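Side-chain contacts in OxsB protein (Bacillus megaterium, PDB 5UL3), which catalyses the oxidative ring contraction of dAMP to an oxetane aldehyde in oxetanocin A biosynthesis, using cobalamin, a [4Fe-4S] cluster and S-adenosylmethionine: residues A[598-603]-A[691-696]; A[627-632]-A[698-703]. All coordinates share one frame; numbering follows the deposited sequence. Where two conformers were deposited one is given.

Contact 1. Residues A[598-603]-A[691-696]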
# COMPACT_ATOMS: atom_id res chain seq x y z
N GLN A 598 -3.02 6.88 -24.05
CA GLN A 598 -3.87 5.82 -23.52
C GLN A 598 -4.24 4.81 -24.60
O GLN A 598 -4.25 3.59 -24.34
CB GLN A 598 -5.14 6.38 -22.89
CG GLN A 598 -6.00 5.29 -22.28
CD GLN A 598 -5.31 4.64 -21.09
OE1 GLN A 598 -4.95 5.32 -20.13
NE2 GLN A 598 -5.13 3.33 -21.14
N MET A 599 -4.55 5.27 -25.81
CA MET A 599 -4.87 4.32 -26.87
C MET A 599 -3.66 3.48 -27.24
O MET A 599 -3.79 2.29 -27.55
CB MET A 599 -5.41 5.08 -28.10
CG MET A 599 -6.71 5.80 -27.81
SD MET A 599 -7.28 6.78 -29.24
CE MET A 599 -8.37 5.62 -30.02
N TRP A 600 -2.47 4.07 -27.20
CA TRP A 600 -1.25 3.30 -27.42
C TRP A 600 -1.14 2.19 -26.38
O TRP A 600 -0.92 1.03 -26.73
CB TRP A 600 -0.03 4.22 -27.33
CG TRP A 600 1.29 3.53 -27.43
CD1 TRP A 600 2.09 3.11 -26.39
CD2 TRP A 600 2.00 3.22 -28.64
NE1 TRP A 600 3.25 2.55 -26.89
CE2 TRP A 600 3.22 2.60 -28.26
CE3 TRP A 600 1.73 3.40 -30.00
CZ2 TRP A 600 4.15 2.17 -29.20
CZ3 TRP A 600 2.67 2.98 -30.92
CH2 TRP A 600 3.86 2.37 -30.53
N ILE A 601 -1.31 2.54 -25.11
CA ILE A 601 -1.24 1.54 -24.04
C ILE A 601 -2.26 0.43 -24.27
O ILE A 601 -1.93 -0.76 -24.20
CB ILE A 601 -1.43 2.22 -22.67
CG1 ILE A 601 -0.18 3.05 -22.36
CG2 ILE A 601 -1.73 1.15 -21.60
CD1 ILE A 601 -0.38 4.11 -21.27
N ASP A 602 -3.50 0.80 -24.57
CA ASP A 602 -4.54 -0.20 -24.79
C ASP A 602 -4.19 -1.12 -25.96
O ASP A 602 -4.46 -2.33 -25.92
CB ASP A 602 -5.89 0.48 -25.05
CG ASP A 602 -6.44 1.19 -23.81
OD1 ASP A 602 -5.90 1.01 -22.70
OD2 ASP A 602 -7.43 1.95 -23.95
N SER A 603 -3.57 -0.56 -27.01
CA SER A 603 -3.26 -1.30 -28.23
C SER A 603 -2.16 -2.33 -28.04
O SER A 603 -2.06 -3.27 -28.84
CB SER A 603 -2.86 -0.32 -29.34
OG SER A 603 -1.60 0.29 -29.10
N THR A 691 -0.11 5.98 -35.86
CA THR A 691 -0.11 4.83 -36.76
C THR A 691 1.26 4.64 -37.39
O THR A 691 1.73 3.50 -37.56
CB THR A 691 -1.18 5.01 -37.86
OG1 THR A 691 -2.48 4.97 -37.28
CG2 THR A 691 -1.06 3.92 -38.91
N ASN A 692 1.93 5.74 -37.72
CA ASN A 692 3.26 5.67 -38.32
C ASN A 692 4.27 5.13 -37.32
O ASN A 692 5.08 4.26 -37.65
CB ASN A 692 3.68 7.05 -38.83
CG ASN A 692 4.58 6.97 -40.04
OD1 ASN A 692 5.66 7.55 -40.06
ND2 ASN A 692 4.14 6.23 -41.05
N TRP A 693 4.23 5.64 -36.09
CA TRP A 693 5.15 5.16 -35.07
C TRP A 693 4.90 3.70 -34.73
O TRP A 693 5.83 2.97 -34.40
CB TRP A 693 5.02 6.03 -33.82
CG TRP A 693 6.15 5.85 -32.89
CD1 TRP A 693 6.16 5.14 -31.71
CD2 TRP A 693 7.47 6.37 -33.05
NE1 TRP A 693 7.41 5.21 -31.13
CE2 TRP A 693 8.23 5.96 -31.93
CE3 TRP A 693 8.09 7.16 -34.03
CZ2 TRP A 693 9.56 6.31 -31.77
CZ3 TRP A 693 9.41 7.50 -33.87
CH2 TRP A 693 10.14 7.08 -32.74
N GLN A 694 3.64 3.26 -34.82
CA GLN A 694 3.30 1.88 -34.52
C GLN A 694 4.04 0.89 -35.41
O GLN A 694 4.21 -0.27 -35.03
CB GLN A 694 1.78 1.69 -34.64
CG GLN A 694 1.30 0.28 -34.30
CD GLN A 694 -0.21 0.13 -34.37
OE1 GLN A 694 -0.81 0.36 -35.42
NE2 GLN A 694 -0.82 -0.25 -33.26
N LEU A 695 4.49 1.32 -36.60
CA LEU A 695 5.31 0.46 -37.44
C LEU A 695 6.60 0.05 -36.73
O LEU A 695 7.18 -1.00 -37.05
CB LEU A 695 5.63 1.17 -38.76
CG LEU A 695 4.42 1.49 -39.62
CD1 LEU A 695 4.85 2.39 -40.78
CD2 LEU A 695 3.79 0.20 -40.16
N ILE A 696 7.08 0.85 -35.78
CA ILE A 696 8.27 0.45 -35.03
C ILE A 696 7.90 -0.64 -34.03
O ILE A 696 8.67 -1.59 -33.83
CB ILE A 696 8.92 1.65 -34.33
CG1 ILE A 696 9.18 2.77 -35.34
CG2 ILE A 696 10.22 1.23 -33.67
CD1 ILE A 696 9.58 4.05 -34.69
O HOH W 1 0.53 -0.29 -30.83
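W600 on helix 588-617 reaches across to W693 and Q694 on helix 683-709, joining two helices of the C-terminal helix bundle of OxsB. The short axes stay 12.1 Å apart at an angle of 38°, a wide spacing that the indole of W600 spans. With CG anti to the backbone N (chi1 176°), this ring is carried out from its helix so that the far corner of its six-membered part does the touching. There W600 CZ3 lies 3.8 Å from Q694 CA, which sits at the ring edge close to its plane, and 4.0 Å from Q694 CB. The adjacent corner, W600 CH2, comes to 3.8 Å from W693 CD1, meeting the five-membered ring of W693 at its edge. The two indoles are neither stacked nor perpendicular: their planes make 51°. Both ring nitrogens turn to helix 620-648, W600 NE1 to S637 OG and W693 NE1 to I636 O, while L640 of that helix touches both indoles. Beyond CB the extended side chain of Q694 leaves the indole, its amide oxygen accepting from G733 N. A water bridges the helices: it accepts from Q694 NE2 at 2.8 Å and, in the conformer given, one of two deposited for S603, donates to S603 OG, whose own hydroxyl hydrogen goes to W600 O, 2.6 Å from OG.

Contact 2. Residues A[627-632]-A[698-703]. With EDO (1,2-ethanediol), chain B; EDO (1,2-ethanediol), chain K.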
# COMPACT_ATOMS: atom_id res chain seq x y z
N TYR A 627 12.77 -10.13 -21.44
CA TYR A 627 13.05 -8.84 -20.83
C TYR A 627 13.50 -7.83 -21.87
O TYR A 627 13.11 -6.65 -21.82
CB TYR A 627 14.09 -8.99 -19.72
CG TYR A 627 14.15 -7.77 -18.81
CD1 TYR A 627 13.26 -7.63 -17.75
CD2 TYR A 627 15.10 -6.78 -19.01
CE1 TYR A 627 13.31 -6.52 -16.91
CE2 TYR A 627 15.16 -5.65 -18.18
CZ TYR A 627 14.26 -5.54 -17.14
OH TYR A 627 14.31 -4.44 -16.31
N SER A 628 14.29 -8.28 -22.86
CA SER A 628 14.75 -7.37 -23.89
C SER A 628 13.58 -6.83 -24.71
O SER A 628 13.59 -5.67 -25.12
CB SER A 628 15.80 -8.04 -24.79
OG SER A 628 15.19 -8.74 -25.86
N TYR A 629 12.56 -7.66 -24.94
CA TYR A 629 11.33 -7.16 -25.57
C TYR A 629 10.72 -6.04 -24.72
O TYR A 629 10.31 -5.00 -25.24
CB TYR A 629 10.29 -8.25 -25.72
CG TYR A 629 10.70 -9.49 -26.48
CD1 TYR A 629 11.63 -9.45 -27.51
CD2 TYR A 629 10.12 -10.70 -26.15
CE1 TYR A 629 11.97 -10.65 -28.20
CE2 TYR A 629 10.44 -11.86 -26.81
CZ TYR A 629 11.36 -11.83 -27.84
OH TYR A 629 11.64 -13.04 -28.47
N MET A 630 10.62 -6.28 -23.41
CA MET A 630 10.03 -5.27 -22.53
C MET A 630 10.84 -3.98 -22.52
O MET A 630 10.26 -2.89 -22.52
CB MET A 630 9.88 -5.85 -21.13
CG MET A 630 8.69 -6.79 -21.02
SD MET A 630 8.53 -7.56 -19.40
CE MET A 630 9.78 -8.77 -19.54
N GLU A 631 12.17 -4.08 -22.52
CA GLU A 631 13.00 -2.87 -22.60
C GLU A 631 12.75 -2.13 -23.90
O GLU A 631 12.69 -0.89 -23.92
CB GLU A 631 14.48 -3.22 -22.51
CG GLU A 631 14.94 -3.85 -21.21
CD GLU A 631 16.42 -4.22 -21.27
OE1 GLU A 631 16.83 -4.86 -22.26
OE2 GLU A 631 17.16 -3.82 -20.35
N THR A 632 12.67 -2.86 -25.01
CA THR A 632 12.47 -2.22 -26.30
C THR A 632 11.10 -1.55 -26.37
O THR A 632 10.98 -0.42 -26.86
CB THR A 632 12.64 -3.26 -27.41
OG1 THR A 632 13.98 -3.76 -27.34
CG2 THR A 632 12.41 -2.64 -28.77
N GLU A 698 5.59 -2.78 -34.57
CA GLU A 698 5.45 -3.97 -35.40
C GLU A 698 6.80 -4.65 -35.58
O GLU A 698 6.91 -5.88 -35.51
CB GLU A 698 4.84 -3.65 -36.76
CG GLU A 698 4.65 -4.94 -37.59
CD GLU A 698 4.33 -4.72 -39.06
OE1 GLU A 698 4.39 -3.58 -39.54
OE2 GLU A 698 4.01 -5.73 -39.74
N LYS A 699 7.85 -3.86 -35.80
CA LYS A 699 9.18 -4.43 -36.02
C LYS A 699 9.62 -5.25 -34.82
O LYS A 699 10.14 -6.36 -34.97
CB LYS A 699 10.18 -3.32 -36.32
CG LYS A 699 11.61 -3.82 -36.49
CD LYS A 699 12.47 -2.84 -37.26
CE LYS A 699 13.83 -3.45 -37.57
NZ LYS A 699 14.59 -3.74 -36.32
N LEU A 700 9.41 -4.71 -33.62
CA LEU A 700 9.68 -5.47 -32.40
C LEU A 700 8.88 -6.76 -32.36
O LEU A 700 9.42 -7.83 -32.06
CB LEU A 700 9.37 -4.61 -31.17
CG LEU A 700 9.33 -5.33 -29.82
CD1 LEU A 700 10.68 -5.97 -29.55
CD2 LEU A 700 8.92 -4.37 -28.65
N LEU A 701 7.58 -6.68 -32.63
CA LEU A 701 6.75 -7.87 -32.46
C LEU A 701 7.00 -8.90 -33.56
O LEU A 701 6.73 -10.08 -33.35
CB LEU A 701 5.28 -7.46 -32.39
CG LEU A 701 4.93 -6.60 -31.15
CD1 LEU A 701 3.45 -6.27 -31.13
CD2 LEU A 701 5.34 -7.33 -29.84
N ARG A 702 7.55 -8.47 -34.71
CA ARG A 702 7.98 -9.45 -35.71
C ARG A 702 9.18 -10.25 -35.21
O ARG A 702 9.28 -11.45 -35.51
CB ARG A 702 8.31 -8.75 -37.04
CG ARG A 702 7.11 -8.15 -37.77
CD ARG A 702 6.06 -9.20 -38.18
NE ARG A 702 4.93 -8.57 -38.86
CZ ARG A 702 3.82 -9.20 -39.23
NH1 ARG A 702 3.70 -10.51 -39.02
NH2 ARG A 702 2.85 -8.53 -39.82
N ASP A 703 10.08 -9.62 -34.45
CA ASP A 703 11.14 -10.39 -33.80
C ASP A 703 10.57 -11.35 -32.76
O ASP A 703 11.03 -12.49 -32.66
CB ASP A 703 12.17 -9.46 -33.14
CG ASP A 703 13.06 -8.74 -34.15
OD1 ASP A 703 13.23 -9.22 -35.28
OD2 ASP A 703 13.62 -7.68 -33.78
C1 EDO B . 14.31 -3.54 -33.08
O1 EDO B . 13.74 -2.51 -33.90
C2 EDO B . 13.24 -4.57 -32.77
O2 EDO B . 13.76 -5.56 -31.86
C1 EDO K . 15.07 -11.97 -35.68
O1 EDO K . 13.97 -11.81 -36.59
C2 EDO K . 14.56 -12.61 -34.39
O2 EDO K . 14.43 -14.03 -34.57
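An antiparallel helix pair of the C-terminal helix bundle brings L700 of helix 683-709 against Y629 and T632 of helix 620-648. The short axes run at 176° and approach to 10.7 Å, and L700 projects into the space between them. A chi1 of 168° swings L700 CG away from the backbone N, and both methyls end up against the partner helix. L700 CD1 lies 3.8 Å from T632 CG2 and 4.1 Å from Y629 CD1, approaching the tyrosine ring obliquely; L700 CD2 rests 3.7 Å from Y629 O. The threonine and leucine side chains lie alongside each other, pointing opposite ways, so that T632 CG2 meets both leucine methyls. T632 OG1 turns back along its own helix to S628 O, 3.0 Å away. That carbonyl also accepts from T632 N, the two donors arriving from opposite faces of its plane. One turn beyond L700, D703 holds two ethanediol molecules, probably from the crystallisation liquor: D703 OD2 accepts from O2 of one at 2.9 Å, and D703 OD1 from O1 of the second. K699 NZ gives a weak bond to O1 of the first. Y629 OH is hydrogen-bonded to D707 farther along helix 683-709. Beside the pair, M630 packs on M608 and I611 of helix 588-617, and L701 touches V607 of that helix as well as W728 and F729 of helix 720-730.

In the fold
Both contacts lie in the C-terminal helix bundle, away from the annotated cofactor and substrate sites. From the N terminus, the chain passes along helix 588-617, which supplies 598-603, then helix 620-648, which supplies 627-632, and through helix 652-664 to helix 683-709. This last helix provides the second segment of both contacts: 691-696 closes the loop of contact 1 and, shortly after, 698-703 closes that of contact 2. The segments alternate, so the two loops cross. With centres about 13 Å apart, the contacts tie two consecutive helices to neighbouring parts of helix 683-709.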